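Local structure of deoxyribose-phosphate aldolase (Toxoplasma gondii, 4EIV) at residues Gly83-Gly95 against Gly113-Arg125. The protein belongs to the deoxyribose-phosphate aldolase family, enzymes whose catalytic domain is a closed eight-stranded alpha/beta barrel of the TIM type. Residues are numbered along the deposited sequence; the frame is centred on the assembly and turned at random.
Sequences GIKVCAAVNFPEG and GADEIECLIDWRR
From Val86 to Leu120, strands 85-90 and 116-120 run parallel as neighbouring staves of the TIM barrel, 4.5 Å apart at closest approach with axes 27° apart, and are bonded alternately: Ala88 N to Glu116 O, Glu118 N to Ala88 O, Val90 N to Glu118 O and Leu120 N to Val90 O. Asp115 extends the ladder at its start: its N donates to Val86 O, while its OD2 accepts Val86 N (2.8 Å) through the anti lone pair and also pairs with Arg71. Ala88, Val90, Ile117 and Cys119 face the helical layer, where Ala88 touches Ala109 and Val90 touches Val102 of helix 99-111, the beta-alpha-beta crossover. Small Ala88 lets Ile117 CD1 lie against its CB; with CG1 anti to the carbonyl carbon (chi1 -56°), Val90 CG2 falls between backbone N and carbonyl carbon and meets Ile117 CG2 at 3.5 Å. Glu116 and Glu118 lie on the inward face. The extended Lys85 chain brings NZ to Glu116 OE2 (2.6 Å), nearly along the C-O axis, an oxygen shared with Arg268; both glutamates pair with Lys154, and Glu118 also with Lys235 and, by a hydrogen bond, Ser61. Past the strands, Asn91 suits its positive phi, and its ND2 reaches Leu120 O (2.9 Å), continuing the ladder; Gly97 N holds its OD1. Gly95, also at positive phi, is bare enough for its CA to sit 3.6 Å from Ile121 O. At the exposed end beyond the strands, Arg124 grips Glu94 OE1 with both NH2 (2.8 Å) and NH1, while Trp123 CZ2 lies over the guanidinium centre. Polarity is thus sorted by side: apolar contacts join sheet to helices, acids and bases paired in salt bridges line the barrel interior, and another salt bridge ties together the segments that follow the two strands.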
ATOM      1  N   GLY A  83     -16.897 -12.637  -2.855  1.00 37.45           N
ATOM      2  CA  GLY A  83     -15.735 -11.753  -2.961  1.00 37.07           C
ATOM      3  C   GLY A  83     -14.993 -11.384  -1.693  1.00 35.97           C
ATOM      4  O   GLY A  83     -14.114 -10.523  -1.731  1.00 37.17           O
ATOM      5  N   ILE A  84     -15.383 -11.965  -0.565  1.00 34.50           N
ATOM      6  CA  ILE A  84     -14.618 -11.810   0.675  1.00 32.87           C
ATOM      7  C   ILE A  84     -14.147 -13.199   1.071  1.00 32.49           C
ATOM      8  O   ILE A  84     -14.746 -14.201   0.681  1.00 33.27           O
ATOM      9  CB  ILE A  84     -15.409 -11.174   1.836  1.00 31.95           C
ATOM     10  CG1 ILE A  84     -16.630 -12.018   2.236  1.00 32.11           C
ATOM     11  CG2 ILE A  84     -15.802  -9.740   1.481  1.00 33.11           C
ATOM     12  CD1 ILE A  84     -17.360 -11.500   3.490  1.00 32.36           C
ATOM     13  N   LYS A  85     -13.049 -13.250   1.809  1.00 30.84           N
ATOM     14  CA  LYS A  85     -12.531 -14.507   2.314  1.00 30.63           C
ATOM     15  C   LYS A  85     -13.296 -14.910   3.563  1.00 29.85           C
ATOM     16  O   LYS A  85     -13.821 -14.057   4.288  1.00 29.90           O
ATOM     17  CB  LYS A  85     -11.069 -14.371   2.698  1.00 30.82           C
ATOM     18  CG  LYS A  85     -10.095 -14.280   1.567  1.00 33.86           C
ATOM     19  CD  LYS A  85      -8.719 -14.075   2.161  1.00 37.37           C
ATOM     20  CE  LYS A  85      -7.587 -14.380   1.218  1.00 39.73           C
ATOM     21  NZ  LYS A  85      -6.300 -14.107   1.922  1.00 39.73           N
ATOM     22  N   VAL A  86     -13.374 -16.216   3.791  1.00 29.49           N
ATOM     23  CA  VAL A  86     -13.955 -16.780   4.998  1.00 29.33           C
ATOM     24  C   VAL A  86     -12.780 -17.382   5.795  1.00 28.77           C
ATOM     25  O   VAL A  86     -12.076 -18.275   5.317  1.00 29.29           O
ATOM     26  CB  VAL A  86     -15.050 -17.822   4.714  1.00 30.20           C
ATOM     27  CG1 VAL A  86     -15.506 -18.477   5.995  1.00 31.01           C
ATOM     28  CG2 VAL A  86     -16.233 -17.170   3.985  1.00 31.83           C
ATOM     29  N   CYS A  87     -12.551 -16.861   6.993  0.50 27.91           N
ATOM     30  CA  CYS A  87     -11.502 -17.387   7.858  0.50 27.85           C
ATOM     31  C   CYS A  87     -12.177 -18.112   9.018  0.50 27.00           C
ATOM     32  O   CYS A  87     -12.958 -17.520   9.765  0.50 27.94           O
ATOM     33  CB  CYS A  87     -10.584 -16.289   8.354  0.50 27.72           C
ATOM     34  SG  CYS A  87      -9.259 -16.932   9.381  0.50 30.83           S
ATOM     35  N   ALA A  88     -11.893 -19.403   9.127  1.00 26.63           N
ATOM     36  CA  ALA A  88     -12.510 -20.262  10.135  1.00 26.35           C
ATOM     37  C   ALA A  88     -11.670 -20.275  11.417  1.00 25.61           C
ATOM     38  O   ALA A  88     -10.474 -20.613  11.369  1.00 25.84           O
ATOM     39  CB  ALA A  88     -12.643 -21.679   9.609  1.00 27.90           C
ATOM     40  N   ALA A  89     -12.319 -19.950  12.537  1.00 25.52           N
ATOM     41  CA  ALA A  89     -11.675 -19.879  13.848  1.00 24.78           C
ATOM     42  C   ALA A  89     -11.712 -21.256  14.512  1.00 25.93           C
ATOM     43  O   ALA A  89     -12.775 -21.758  14.867  1.00 27.43           O
ATOM     44  CB  ALA A  89     -12.396 -18.816  14.687  1.00 25.34           C
ATOM     45  N   VAL A  90     -10.540 -21.863  14.658  1.00 25.31           N
ATOM     46  CA  VAL A  90     -10.418 -23.227  15.224  1.00 24.86           C
ATOM     47  C   VAL A  90      -9.758 -23.156  16.606  1.00 25.06           C
ATOM     48  O   VAL A  90      -8.989 -22.241  16.902  1.00 24.45           O
ATOM     49  CB  VAL A  90      -9.670 -24.201  14.277  1.00 24.99           C
ATOM     50  CG1 VAL A  90     -10.379 -24.237  12.912  1.00 27.07           C
ATOM     51  CG2 VAL A  90      -8.195 -23.831  14.118  1.00 25.86           C
ATOM     52  N   ASN A  91     -10.119 -24.119  17.450  1.00 24.42           N
ATOM     53  CA  ASN A  91      -9.708 -24.173  18.868  1.00 24.02           C
ATOM     54  C   ASN A  91     -10.328 -23.040  19.698  1.00 24.02           C
ATOM     55  O   ASN A  91      -9.785 -22.686  20.719  1.00 23.99           O
ATOM     56  CB  ASN A  91      -8.185 -24.188  19.045  1.00 23.29           C
ATOM     57  CG  ASN A  91      -7.732 -25.008  20.256  1.00 23.27           C
ATOM     58  OD1 ASN A  91      -8.502 -25.780  20.857  1.00 24.76           O
ATOM     59  ND2 ASN A  91      -6.458 -24.844  20.621  1.00 24.64           N
ATOM     60  N   PHE A  92     -11.432 -22.480  19.218  1.00 23.75           N
ATOM     61  CA  PHE A  92     -12.140 -21.423  19.897  1.00 23.49           C
ATOM     62  C   PHE A  92     -13.243 -22.016  20.780  1.00 24.71           C
ATOM     63  O   PHE A  92     -13.782 -23.078  20.492  1.00 25.57           O
ATOM     64  CB  PHE A  92     -12.785 -20.440  18.885  1.00 25.02           C
ATOM     65  CG  PHE A  92     -11.882 -19.310  18.436  1.00 24.81           C
ATOM     66  CD1 PHE A  92     -12.264 -17.986  18.624  1.00 27.29           C
ATOM     67  CD2 PHE A  92     -10.677 -19.591  17.792  1.00 25.13           C
ATOM     68  CE1 PHE A  92     -11.443 -16.948  18.202  1.00 27.58           C
ATOM     69  CE2 PHE A  92      -9.856 -18.550  17.349  1.00 25.85           C
ATOM     70  CZ  PHE A  92     -10.240 -17.241  17.570  1.00 26.38           C
ATOM     71  N   PRO A  93     -13.622 -21.286  21.835  1.00 24.58           N
ATOM     72  CA  PRO A  93     -13.116 -19.970  22.253  1.00 24.82           C
ATOM     73  C   PRO A  93     -12.025 -20.014  23.315  1.00 24.52           C
ATOM     74  O   PRO A  93     -11.512 -18.954  23.672  1.00 25.40           O
ATOM     75  CB  PRO A  93     -14.362 -19.303  22.849  1.00 26.27           C
ATOM     76  CG  PRO A  93     -15.108 -20.433  23.468  1.00 26.45           C
ATOM     77  CD  PRO A  93     -14.823 -21.654  22.613  1.00 25.44           C
ATOM     78  N   GLU A  94     -11.681 -21.202  23.832  1.00 23.74           N
ATOM     79  CA  GLU A  94     -10.782 -21.322  24.984  1.00 24.57           C
ATOM     80  C   GLU A  94      -9.430 -21.962  24.761  1.00 23.74           C
ATOM     81  O   GLU A  94      -8.603 -21.970  25.701  1.00 24.83           O
ATOM     82  CB  GLU A  94     -11.507 -22.045  26.135  1.00 25.50           C
ATOM     83  CG  GLU A  94     -12.704 -21.287  26.687  1.00 26.82           C
ATOM     84  CD  GLU A  94     -12.354 -19.964  27.383  1.00 28.96           C
ATOM     85  OE1 GLU A  94     -11.173 -19.700  27.635  1.00 30.24           O
ATOM     86  OE2 GLU A  94     -13.283 -19.199  27.720  1.00 36.11           O
ATOM     87  N   GLY A  95      -9.164 -22.508  23.572  1.00 23.81           N
ATOM     88  CA  GLY A  95      -7.844 -23.090  23.282  1.00 24.39           C
ATOM     89  C   GLY A  95      -7.598 -24.403  24.000  1.00 24.91           C
ATOM     90  O   GLY A  95      -6.464 -24.714  24.315  1.00 24.69           O
ATOM     91  N   GLY A 113     -15.326 -24.702   2.440  1.00 38.06           N
ATOM     92  CA  GLY A 113     -14.992 -23.497   1.662  1.00 38.07           C
ATOM     93  C   GLY A 113     -14.166 -22.405   2.340  1.00 35.78           C
ATOM     94  O   GLY A 113     -13.984 -21.330   1.764  1.00 36.20           O
ATOM     95  N   ALA A 114     -13.640 -22.652   3.538  1.00 34.66           N
ATOM     96  CA  ALA A 114     -12.833 -21.632   4.219  1.00 32.99           C
ATOM     97  C   ALA A 114     -11.557 -21.334   3.442  1.00 33.07           C
ATOM     98  O   ALA A 114     -10.940 -22.240   2.879  1.00 34.99           O
ATOM     99  CB  ALA A 114     -12.487 -22.100   5.614  1.00 31.80           C
ATOM    100  N   ASP A 115     -11.159 -20.071   3.418  1.00 32.34           N
ATOM    101  CA  ASP A 115      -9.953 -19.646   2.727  1.00 31.99           C
ATOM    102  C   ASP A 115      -8.735 -19.590   3.634  1.00 31.20           C
ATOM    103  O   ASP A 115      -7.603 -19.720   3.174  1.00 32.44           O
ATOM    104  CB  ASP A 115     -10.173 -18.253   2.141  1.00 32.21           C
ATOM    105  CG  ASP A 115     -11.336 -18.209   1.195  1.00 32.96           C
ATOM    106  OD1 ASP A 115     -11.197 -18.718   0.062  1.00 37.61           O
ATOM    107  OD2 ASP A 115     -12.393 -17.697   1.588  1.00 34.15           O
ATOM    108  N   GLU A 116      -8.966 -19.350   4.920  0.50 29.91           N
ATOM    109  CA  GLU A 116      -7.880 -19.253   5.906  0.50 29.27           C
ATOM    110  C   GLU A 116      -8.351 -19.878   7.202  0.50 28.06           C
ATOM    111  O   GLU A 116      -9.546 -20.074   7.412  0.50 28.14           O
ATOM    112  CB  GLU A 116      -7.468 -17.798   6.181  0.50 29.06           C
ATOM    113  CG  GLU A 116      -7.043 -17.001   4.963  0.50 30.72           C
ATOM    114  CD  GLU A 116      -6.398 -15.666   5.305  0.50 30.32           C
ATOM    115  OE1 GLU A 116      -5.908 -15.488   6.446  0.50 29.06           O
ATOM    116  OE2 GLU A 116      -6.354 -14.794   4.411  0.50 32.69           O
ATOM    117  N   ILE A 117      -7.390 -20.189   8.063  1.00 27.35           N
ATOM    118  CA  ILE A 117      -7.656 -20.761   9.373  1.00 27.05           C
ATOM    119  C   ILE A 117      -7.022 -19.862  10.440  1.00 25.90           C
ATOM    120  O   ILE A 117      -5.893 -19.418  10.277  1.00 26.54           O
ATOM    121  CB  ILE A 117      -7.073 -22.190   9.497  1.00 27.45           C
ATOM    122  CG1 ILE A 117      -7.757 -23.153   8.527  1.00 29.85           C
ATOM    123  CG2 ILE A 117      -7.206 -22.722  10.937  1.00 27.24           C
ATOM    124  CD1 ILE A 117      -9.286 -23.274   8.698  1.00 29.64           C
ATOM    125  N   GLU A 118      -7.769 -19.597  11.505  0.50 24.90           N
ATOM    126  CA  GLU A 118      -7.292 -18.795  12.641  0.50 24.03           C
ATOM    127  C   GLU A 118      -7.330 -19.681  13.882  0.50 23.35           C
ATOM    128  O   GLU A 118      -8.405 -19.954  14.425  0.50 23.26           O
ATOM    129  CB  GLU A 118      -8.140 -17.540  12.766  0.50 24.26           C
ATOM    130  CG  GLU A 118      -7.986 -16.669  11.500  0.50 24.07           C
ATOM    131  CD  GLU A 118      -8.818 -15.399  11.460  0.50 24.79           C
ATOM    132  OE1 GLU A 118      -8.412 -14.488  10.709  0.50 25.65           O
ATOM    133  OE2 GLU A 118      -9.864 -15.290  12.136  0.50 25.73           O
ATOM    134  N   CYS A 119      -6.146 -20.099  14.348  1.00 23.43           N
ATOM    135  CA  CYS A 119      -6.033 -21.090  15.408  1.00 23.71           C
ATOM    136  C   CYS A 119      -5.618 -20.472  16.751  1.00 23.49           C
ATOM    137  O   CYS A 119      -4.520 -19.943  16.874  1.00 23.84           O
ATOM    138  CB  CYS A 119      -5.016 -22.138  14.962  1.00 24.72           C
ATOM    139  SG  CYS A 119      -4.760 -23.473  16.160  1.00 26.00           S
ATOM    140  N   LEU A 120      -6.462 -20.620  17.758  1.00 23.72           N
ATOM    141  CA  LEU A 120      -6.139 -20.143  19.093  1.00 23.53           C
ATOM    142  C   LEU A 120      -5.238 -21.165  19.779  1.00 23.60           C
ATOM    143  O   LEU A 120      -5.453 -22.358  19.653  1.00 25.09           O
ATOM    144  CB  LEU A 120      -7.420 -19.906  19.889  1.00 24.30           C
ATOM    145  CG  LEU A 120      -7.359 -19.346  21.310  1.00 25.12           C
ATOM    146  CD1 LEU A 120      -6.646 -17.977  21.335  1.00 24.94           C
ATOM    147  CD2 LEU A 120      -8.740 -19.234  21.920  1.00 27.36           C
ATOM    148  N   ILE A 121      -4.225 -20.677  20.479  1.00 23.03           N
ATOM    149  CA  ILE A 121      -3.349 -21.523  21.262  1.00 23.36           C
ATOM    150  C   ILE A 121      -3.924 -21.805  22.654  1.00 22.59           C
ATOM    151  O   ILE A 121      -4.812 -21.091  23.134  1.00 22.90           O
ATOM    152  CB  ILE A 121      -1.917 -20.901  21.406  1.00 23.17           C
ATOM    153  CG1 ILE A 121      -1.935 -19.597  22.208  1.00 23.69           C
ATOM    154  CG2 ILE A 121      -1.281 -20.700  20.035  1.00 26.28           C
ATOM    155  CD1 ILE A 121      -0.532 -19.128  22.674  1.00 26.12           C
ATOM    156  N   ASP A 122      -3.334 -22.781  23.346  1.00 23.39           N
ATOM    157  CA  ASP A 122      -3.681 -23.061  24.744  1.00 23.70           C
ATOM    158  C   ASP A 122      -2.823 -22.091  25.555  1.00 23.35           C
ATOM    159  O   ASP A 122      -1.799 -22.436  26.142  1.00 23.41           O
ATOM    160  CB  ASP A 122      -3.387 -24.532  25.086  1.00 23.64           C
ATOM    161  CG  ASP A 122      -4.059 -24.988  26.383  1.00 24.39           C
ATOM    162  OD1 ASP A 122      -4.591 -24.137  27.151  1.00 25.18           O
ATOM    163  OD2 ASP A 122      -4.061 -26.221  26.633  1.00 25.17           O
ATOM    164  N   TRP A 123      -3.280 -20.846  25.618  1.00 23.56           N
ATOM    165  CA  TRP A 123      -2.502 -19.767  26.222  1.00 24.48           C
ATOM    166  C   TRP A 123      -2.322 -19.967  27.729  1.00 24.63           C
ATOM    167  O   TRP A 123      -1.325 -19.541  28.302  1.00 25.13           O
ATOM    168  CB  TRP A 123      -3.158 -18.402  25.927  1.00 25.30           C
ATOM    169  CG  TRP A 123      -4.607 -18.347  26.292  1.00 29.02           C
ATOM    170  CD1 TRP A 123      -5.708 -18.626  25.478  1.00 29.02           C
ATOM    171  CD2 TRP A 123      -5.131 -17.972  27.547  1.00 31.51           C
ATOM    172  NE1 TRP A 123      -6.847 -18.464  26.176  1.00 33.04           N
ATOM    173  CE2 TRP A 123      -6.538 -18.049  27.451  1.00 30.66           C
ATOM    174  CE3 TRP A 123      -4.555 -17.605  28.754  1.00 31.40           C
ATOM    175  CZ2 TRP A 123      -7.366 -17.764  28.517  1.00 33.29           C
ATOM    176  CZ3 TRP A 123      -5.383 -17.289  29.821  1.00 33.55           C
ATOM    177  CH2 TRP A 123      -6.769 -17.388  29.697  1.00 33.81           C
ATOM    178  N   ARG A 124      -3.260 -20.673  28.352  1.00 24.49           N
ATOM    179  CA  ARG A 124      -3.157 -20.907  29.793  1.00 25.31           C
ATOM    180  C   ARG A 124      -1.905 -21.685  30.155  1.00 25.83           C
ATOM    181  O   ARG A 124      -1.323 -21.510  31.240  1.00 27.24           O
ATOM    182  CB  ARG A 124      -4.398 -21.647  30.296  1.00 25.22           C
ATOM    183  CG  ARG A 124      -5.634 -20.792  30.355  1.00 26.40           C
ATOM    184  CD  ARG A 124      -6.835 -21.609  30.825  1.00 26.84           C
ATOM    185  NE  ARG A 124      -8.030 -20.801  30.904  1.00 26.84           N
ATOM    186  CZ  ARG A 124      -8.841 -20.519  29.894  1.00 26.08           C
ATOM    187  NH1 ARG A 124      -8.611 -21.020  28.683  1.00 27.45           N
ATOM    188  NH2 ARG A 124      -9.899 -19.745  30.117  1.00 29.26           N
ATOM    189  N   ARG A 125      -1.465 -22.567  29.257  1.00 25.64           N
ATOM    190  CA  ARG A 125      -0.316 -23.395  29.556  1.00 26.55           C
ATOM    191  C   ARG A 125       0.958 -22.611  29.819  1.00 26.75           C
ATOM    192  O   ARG A 125       1.811 -23.031  30.595  1.00 28.07           O
ATOM    193  CB  ARG A 125      -0.097 -24.386  28.426  1.00 25.41           C
ATOM    194  CG  ARG A 125      -1.245 -25.351  28.179  1.00 25.36           C
ATOM    195  CD  ARG A 125      -1.372 -26.381  29.273  1.00 26.29           C
ATOM    196  NE  ARG A 125      -2.485 -27.290  29.006  1.00 26.26           N
ATOM    197  CZ  ARG A 125      -2.712 -28.394  29.704  1.00 26.63           C
ATOM    198  NH1 ARG A 125      -3.739 -29.183  29.411  1.00 27.93           N
ATOM    199  NH2 ARG A 125      -1.890 -28.722  30.687  1.00 28.49           N
TER
HETATM  200  O   HOH W   1      -9.653 -17.906  25.713  1.00 34.28           O
HETATM  201  O   HOH W   2      -6.084 -21.874  27.171  1.00 25.28           O